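Local coordinates for protein putative xanthine dehydrogenase YAGS fad-binding subunit (Escherichia coli, PDB 5G5G) that binds the pterin cytosine dinucleotide molybdenum cofactor as the large subunit of a three-chain periplasmic enzyme that probably oxidises aldehydes, at residues 626-640 with 659-672. Sequence-based numbering, arbitrary orientation.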
loop_
_atom_site.group_PDB
_atom_site.type_symbol
_atom_site.label_atom_id
_atom_site.label_comp_id
_atom_site.label_asym_id
_atom_site.label_seq_id
_atom_site.Cartn_x
_atom_site.Cartn_y
_atom_site.Cartn_z
ATOM N N VAL C 626 11.196 -9.603 -6.340
ATOM C CA VAL C 626 10.950 -9.191 -7.695
ATOM C C VAL C 626 9.453 -9.182 -8.025
ATOM O O VAL C 626 8.969 -8.243 -8.662
ATOM C CB VAL C 626 11.769 -10.025 -8.688
ATOM C CG1 VAL C 626 11.489 -9.577 -10.092
ATOM C CG2 VAL C 626 13.236 -9.799 -8.383
ATOM N N ILE C 627 8.716 -10.185 -7.605
ATOM C CA ILE C 627 7.265 -10.130 -7.815
ATOM C C ILE C 627 6.648 -8.977 -7.030
ATOM O O ILE C 627 5.712 -8.351 -7.483
ATOM C CB ILE C 627 6.493 -11.457 -7.562
ATOM C CG1 ILE C 627 6.527 -11.854 -6.075
ATOM C CG2 ILE C 627 7.040 -12.612 -8.416
ATOM C CD1 ILE C 627 5.673 -13.066 -5.773
ATOM N N GLY C 628 7.227 -8.683 -5.881
ATOM C CA GLY C 628 6.769 -7.586 -5.052
ATOM C C GLY C 628 7.019 -6.270 -5.767
ATOM O O GLY C 628 6.177 -5.321 -5.770
ATOM N N ALA C 629 8.213 -6.164 -6.357
ATOM C CA ALA C 629 8.551 -4.985 -7.111
ATOM C C ALA C 629 7.731 -4.852 -8.398
ATOM O O ALA C 629 7.383 -3.711 -8.789
ATOM C CB ALA C 629 10.029 -4.980 -7.404
ATOM N N MET C 630 7.486 -5.973 -9.062
ATOM C CA MET C 630 6.569 -6.023 -10.225
ATOM C C MET C 630 5.177 -5.452 -9.863
ATOM O O MET C 630 4.629 -4.613 -10.594
ATOM C CB MET C 630 6.442 -7.420 -10.809
ATOM C CG MET C 630 7.753 -7.871 -11.510
ATOM S SD MET C 630 7.951 -9.679 -11.596
ATOM C CE MET C 630 6.797 -10.054 -12.863
ATOM N N THR C 631 4.659 -5.863 -8.705
ATOM C CA THR C 631 3.410 -5.345 -8.208
ATOM C C THR C 631 3.450 -3.854 -7.926
ATOM O O THR C 631 2.546 -3.113 -8.345
ATOM C CB THR C 631 3.020 -6.173 -6.958
ATOM O OG1 THR C 631 2.959 -7.567 -7.359
ATOM C CG2 THR C 631 1.703 -5.670 -6.428
ATOM N N MET C 632 4.518 -3.373 -7.289
ATOM C CA MET C 632 4.641 -1.943 -7.016
ATOM C C MET C 632 4.787 -1.123 -8.318
ATOM O O MET C 632 4.250 -0.011 -8.435
ATOM C CB MET C 632 5.820 -1.732 -6.063
ATOM C CG MET C 632 5.928 -0.355 -5.522
ATOM S SD MET C 632 7.119 -0.368 -4.127
ATOM C CE MET C 632 6.169 -1.019 -2.799
ATOM N N GLY C 633 5.430 -1.711 -9.316
ATOM C CA GLY C 633 5.496 -1.112 -10.636
ATOM C C GLY C 633 4.164 -1.080 -11.368
ATOM O O GLY C 633 3.887 -0.155 -12.155
ATOM N N MET C 634 3.363 -2.113 -11.190
ATOM C CA MET C 634 1.980 -2.085 -11.697
ATOM C C MET C 634 1.249 -0.892 -11.075
ATOM O O MET C 634 0.498 -0.182 -11.772
ATOM C CB MET C 634 1.228 -3.377 -11.414
ATOM C CG MET C 634 -0.027 -3.533 -12.266
ATOM S SD MET C 634 -1.157 -4.813 -11.735
ATOM C CE MET C 634 -0.105 -6.247 -11.812
ATOM N N GLY C 635 1.440 -0.693 -9.772
ATOM C CA GLY C 635 0.827 0.460 -9.091
ATOM C C GLY C 635 1.188 1.794 -9.743
ATOM O O GLY C 635 0.326 2.624 -10.104
ATOM N N ALA C 636 2.481 1.975 -9.880
ATOM C CA ALA C 636 3.043 3.159 -10.467
ATOM C C ALA C 636 2.568 3.381 -11.870
ATOM O O ALA C 636 2.329 4.540 -12.269
ATOM C CB ALA C 636 4.572 3.123 -10.402
ATOM N N ALA C 637 2.393 2.302 -12.626
ATOM C CA ALA C 637 2.004 2.440 -14.009
ATOM C C ALA C 637 0.518 2.798 -14.164
ATOM O O ALA C 637 0.170 3.527 -15.126
ATOM C CB ALA C 637 2.312 1.179 -14.816
ATOM N N LEU C 638 -0.345 2.215 -13.308
ATOM C CA LEU C 638 -1.756 2.162 -13.573
ATOM C C LEU C 638 -2.705 2.859 -12.640
ATOM O O LEU C 638 -3.861 3.096 -13.015
ATOM C CB LEU C 638 -2.206 0.719 -13.719
ATOM C CG LEU C 638 -1.540 -0.027 -14.857
ATOM C CD1 LEU C 638 -2.030 -1.439 -14.982
ATOM C CD2 LEU C 638 -1.757 0.656 -16.203
ATOM N N MET C 639 -2.254 3.174 -11.443
ATOM C CA MET C 639 -3.205 3.661 -10.419
ATOM C C MET C 639 -2.667 4.611 -9.369
ATOM O O MET C 639 -3.461 5.399 -8.838
ATOM C CB MET C 639 -3.891 2.450 -9.753
ATOM C CG MET C 639 -2.922 1.506 -9.066
ATOM S SD MET C 639 -3.683 0.019 -8.358
ATOM C CE MET C 639 -3.871 -1.028 -9.785
ATOM N N GLU C 640 -1.375 4.590 -9.054
ATOM C CA GLU C 640 -0.831 5.373 -7.937
ATOM C C GLU C 640 -0.562 6.824 -8.286
ATOM O O GLU C 640 0.117 7.152 -9.284
ATOM C CB GLU C 640 0.471 4.747 -7.475
ATOM C CG GLU C 640 0.292 3.503 -6.701
ATOM C CD GLU C 640 1.561 2.869 -6.155
ATOM O OE1 GLU C 640 2.436 3.585 -5.576
ATOM O OE2 GLU C 640 1.672 1.620 -6.228
ATOM N N TYR C 659 -5.436 6.678 -2.074
ATOM C CA TYR C 659 -4.189 6.393 -2.813
ATOM C C TYR C 659 -4.205 4.921 -3.082
ATOM O O TYR C 659 -4.089 4.117 -2.139
ATOM C CB TYR C 659 -2.985 6.794 -1.993
ATOM C CG TYR C 659 -1.649 6.556 -2.742
ATOM C CD1 TYR C 659 -0.995 5.303 -2.700
ATOM C CD2 TYR C 659 -1.075 7.571 -3.489
ATOM C CE1 TYR C 659 0.217 5.098 -3.355
ATOM C CE2 TYR C 659 0.113 7.400 -4.124
ATOM C CZ TYR C 659 0.773 6.157 -4.055
ATOM O OH TYR C 659 1.976 5.979 -4.715
ATOM N N GLU C 660 -4.328 4.542 -4.356
ATOM C CA GLU C 660 -4.678 3.185 -4.683
ATOM C C GLU C 660 -3.459 2.382 -5.031
ATOM O O GLU C 660 -2.750 2.713 -5.988
ATOM C CB GLU C 660 -5.692 3.105 -5.827
ATOM C CG GLU C 660 -7.004 3.769 -5.517
ATOM C CD GLU C 660 -7.998 3.687 -6.675
ATOM O OE1 GLU C 660 -7.670 3.105 -7.739
ATOM O OE2 GLU C 660 -9.110 4.223 -6.531
ATOM N N VAL C 661 -3.257 1.304 -4.267
ATOM C CA VAL C 661 -2.229 0.312 -4.539
ATOM C C VAL C 661 -2.858 -0.953 -5.042
ATOM O O VAL C 661 -4.046 -1.162 -4.892
ATOM C CB VAL C 661 -1.340 0.015 -3.325
ATOM C CG1 VAL C 661 -0.723 1.320 -2.851
ATOM C CG2 VAL C 661 -2.101 -0.739 -2.217
ATOM N N PRO C 662 -2.086 -1.830 -5.698
ATOM C CA PRO C 662 -2.701 -3.001 -6.290
ATOM C C PRO C 662 -3.271 -3.960 -5.242
ATOM O O PRO C 662 -2.728 -4.052 -4.168
ATOM C CB PRO C 662 -1.529 -3.683 -6.971
ATOM C CG PRO C 662 -0.665 -2.527 -7.390
ATOM C CD PRO C 662 -0.707 -1.666 -6.176
ATOM N N VAL C 663 -4.370 -4.595 -5.607
ATOM C CA VAL C 663 -5.056 -5.556 -4.770
ATOM C C VAL C 663 -4.955 -6.949 -5.420
ATOM O O VAL C 663 -4.541 -7.091 -6.606
ATOM C CB VAL C 663 -6.547 -5.189 -4.545
ATOM C CG1 VAL C 663 -6.666 -3.872 -3.770
ATOM C CG2 VAL C 663 -7.307 -5.137 -5.874
ATOM N N HIS C 664 -5.357 -7.970 -4.669
ATOM C CA HIS C 664 -5.270 -9.348 -5.193
ATOM C C HIS C 664 -5.788 -9.510 -6.609
ATOM O O HIS C 664 -5.091 -10.093 -7.465
ATOM C CB HIS C 664 -5.997 -10.338 -4.328
ATOM C CG HIS C 664 -5.210 -10.903 -3.201
ATOM N ND1 HIS C 664 -4.443 -12.040 -3.354
ATOM C CD2 HIS C 664 -5.187 -10.604 -1.866
ATOM C CE1 HIS C 664 -3.966 -12.402 -2.173
ATOM N NE2 HIS C 664 -4.417 -11.556 -1.246
ATOM N N ALA C 665 -6.971 -8.951 -6.874
ATOM C CA ALA C 665 -7.633 -9.063 -8.154
ATOM C C ALA C 665 -6.849 -8.449 -9.344
ATOM O O ALA C 665 -7.125 -8.781 -10.484
ATOM C CB ALA C 665 -9.025 -8.496 -8.076
ATOM N N ASP C 666 -5.952 -7.524 -9.075
ATOM C CA ASP C 666 -5.106 -6.903 -10.087
ATOM C C ASP C 666 -3.950 -7.811 -10.582
ATOM O O ASP C 666 -3.349 -7.500 -11.604
ATOM C CB ASP C 666 -4.435 -5.641 -9.505
ATOM C CG ASP C 666 -5.409 -4.513 -9.259
ATOM O OD1 ASP C 666 -6.233 -4.237 -10.179
ATOM O OD2 ASP C 666 -5.364 -3.915 -8.132
ATOM N N ILE C 667 -3.633 -8.889 -9.864
ATOM C CA ILE C 667 -2.346 -9.528 -10.023
ATOM C C ILE C 667 -2.431 -10.654 -11.016
ATOM O O ILE C 667 -3.208 -11.557 -10.820
ATOM C CB ILE C 667 -1.794 -10.096 -8.689
ATOM C CG1 ILE C 667 -1.861 -9.033 -7.589
ATOM C CG2 ILE C 667 -0.340 -10.592 -8.898
ATOM C CD1 ILE C 667 -1.162 -7.739 -7.940
ATOM N N PRO C 668 -1.594 -10.620 -12.070
ATOM C CA PRO C 668 -1.529 -11.642 -13.091
ATOM C C PRO C 668 -0.535 -12.701 -12.684
ATOM O O PRO C 668 0.067 -12.663 -11.574
ATOM C CB PRO C 668 -0.994 -10.892 -14.285
ATOM C CG PRO C 668 -0.044 -9.951 -13.688
ATOM C CD PRO C 668 -0.633 -9.550 -12.343
ATOM N N LYS C 669 -0.378 -13.650 -13.609
ATOM C CA LYS C 669 0.747 -14.550 -13.552
ATOM C C LYS C 669 2.011 -13.688 -13.538
ATOM O O LYS C 669 2.156 -12.814 -14.390
ATOM C CB LYS C 669 0.686 -15.445 -14.783
ATOM C CG LYS C 669 1.841 -16.382 -15.047
ATOM C CD LYS C 669 1.529 -17.095 -16.381
ATOM C CE LYS C 669 2.635 -16.988 -17.390
ATOM N NZ LYS C 669 3.691 -17.908 -16.904
ATOM N N GLN C 670 2.886 -13.934 -12.567
ATOM C CA GLN C 670 4.195 -13.229 -12.457
ATOM C C GLN C 670 5.355 -14.244 -12.409
ATOM O O GLN C 670 5.460 -15.037 -11.461
ATOM C CB GLN C 670 4.231 -12.347 -11.240
ATOM C CG GLN C 670 3.229 -11.211 -11.285
ATOM C CD GLN C 670 3.169 -10.426 -9.965
ATOM O OE1 GLN C 670 3.280 -10.986 -8.849
ATOM N NE2 GLN C 670 2.965 -9.143 -10.088
ATOM N N GLU C 671 6.208 -14.210 -13.426
ATOM C CA GLU C 671 7.363 -15.122 -13.532
ATOM C C GLU C 671 8.663 -14.349 -13.412
ATOM O O GLU C 671 8.762 -13.215 -13.839
ATOM C CB GLU C 671 7.346 -15.890 -14.832
ATOM C CG GLU C 671 6.132 -16.803 -14.964
ATOM C CD GLU C 671 6.154 -17.970 -13.968
ATOM O OE1 GLU C 671 7.282 -18.464 -13.646
ATOM O OE2 GLU C 671 5.037 -18.364 -13.486
ATOM N N VAL C 672 9.632 -14.960 -12.759
ATOM C CA VAL C 672 10.937 -14.362 -12.556
ATOM C C VAL C 672 12.019 -15.379 -12.944
ATOM O O VAL C 672 11.924 -16.538 -12.549
ATOM C CB VAL C 672 11.164 -13.934 -11.103
ATOM C CG1 VAL C 672 12.546 -13.286 -10.949
ATOM C CG2 VAL C 672 10.106 -12.958 -10.592
HETATM O O HOH W 1 -3.863 6.573 -6.392
HETATM O O HOH W 2 -6.426 4.920 -9.506
#
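Helix 626-638 runs against strand 669-672 with Val626 facing Val672 and Ile627 facing Gln670; the axes approach to 8.9 Å at 130° between their directions. Farther along, the segment 659-668, mostly loop with a 3-10 turn at 664-666, follows the helix to its C-terminal end, where Gly635 lies against Val661 and Pro662. At the strand end the contact is apolar: CG2 of the branched Val672 fits between Val626 CG1 and Ile627 CG2, with Met630 SD beside it. The side chain of Gln670, extended beyond CG, reaches across Ile627, and its amide NE2 donates to Thr631 OG1 at 3.2 Å, almost straight at 170° and in the amide plane. That hydroxyl gives its own proton to Ile627 O one turn back, so a buried oxygen is used both ways. With OG1 beside the backbone N (chi1 -57°), CG2 of Thr631 is turned to Pro662 CB and Ile667 CD1. The compact, rigid ring of Pro662 lays its CG on the backbone, 3.4 Å from Thr631 O, and its CD over the bare CA of Gly635. Flexible methionines follow the bends of the facing segment: in the conformer given, Met634 bends at chi3 and sets CE beside Pro668 CD, while Met639 passes SD over the Val661-Pro662 peptide and brings CE to the Asp666 carboxylate. Asp666 OD2 in turn accepts from Val663 N, bracing the turn. Beyond the helix, Tyr659 OH donates to Glu640 OE1 at 2.6 Å, on the anti side of the carboxylate, and a water joins Met639 O to Glu660 N. Glu640 OE2 also forms a salt bridge to a basic side chain of another subunit, which may keep this buried carboxylate ionised. The chemistry thus passes from a mainly apolar helix-on-sheet seam, crossed by one buried amide-hydroxyl bond, to a polar end built into the subunit interface.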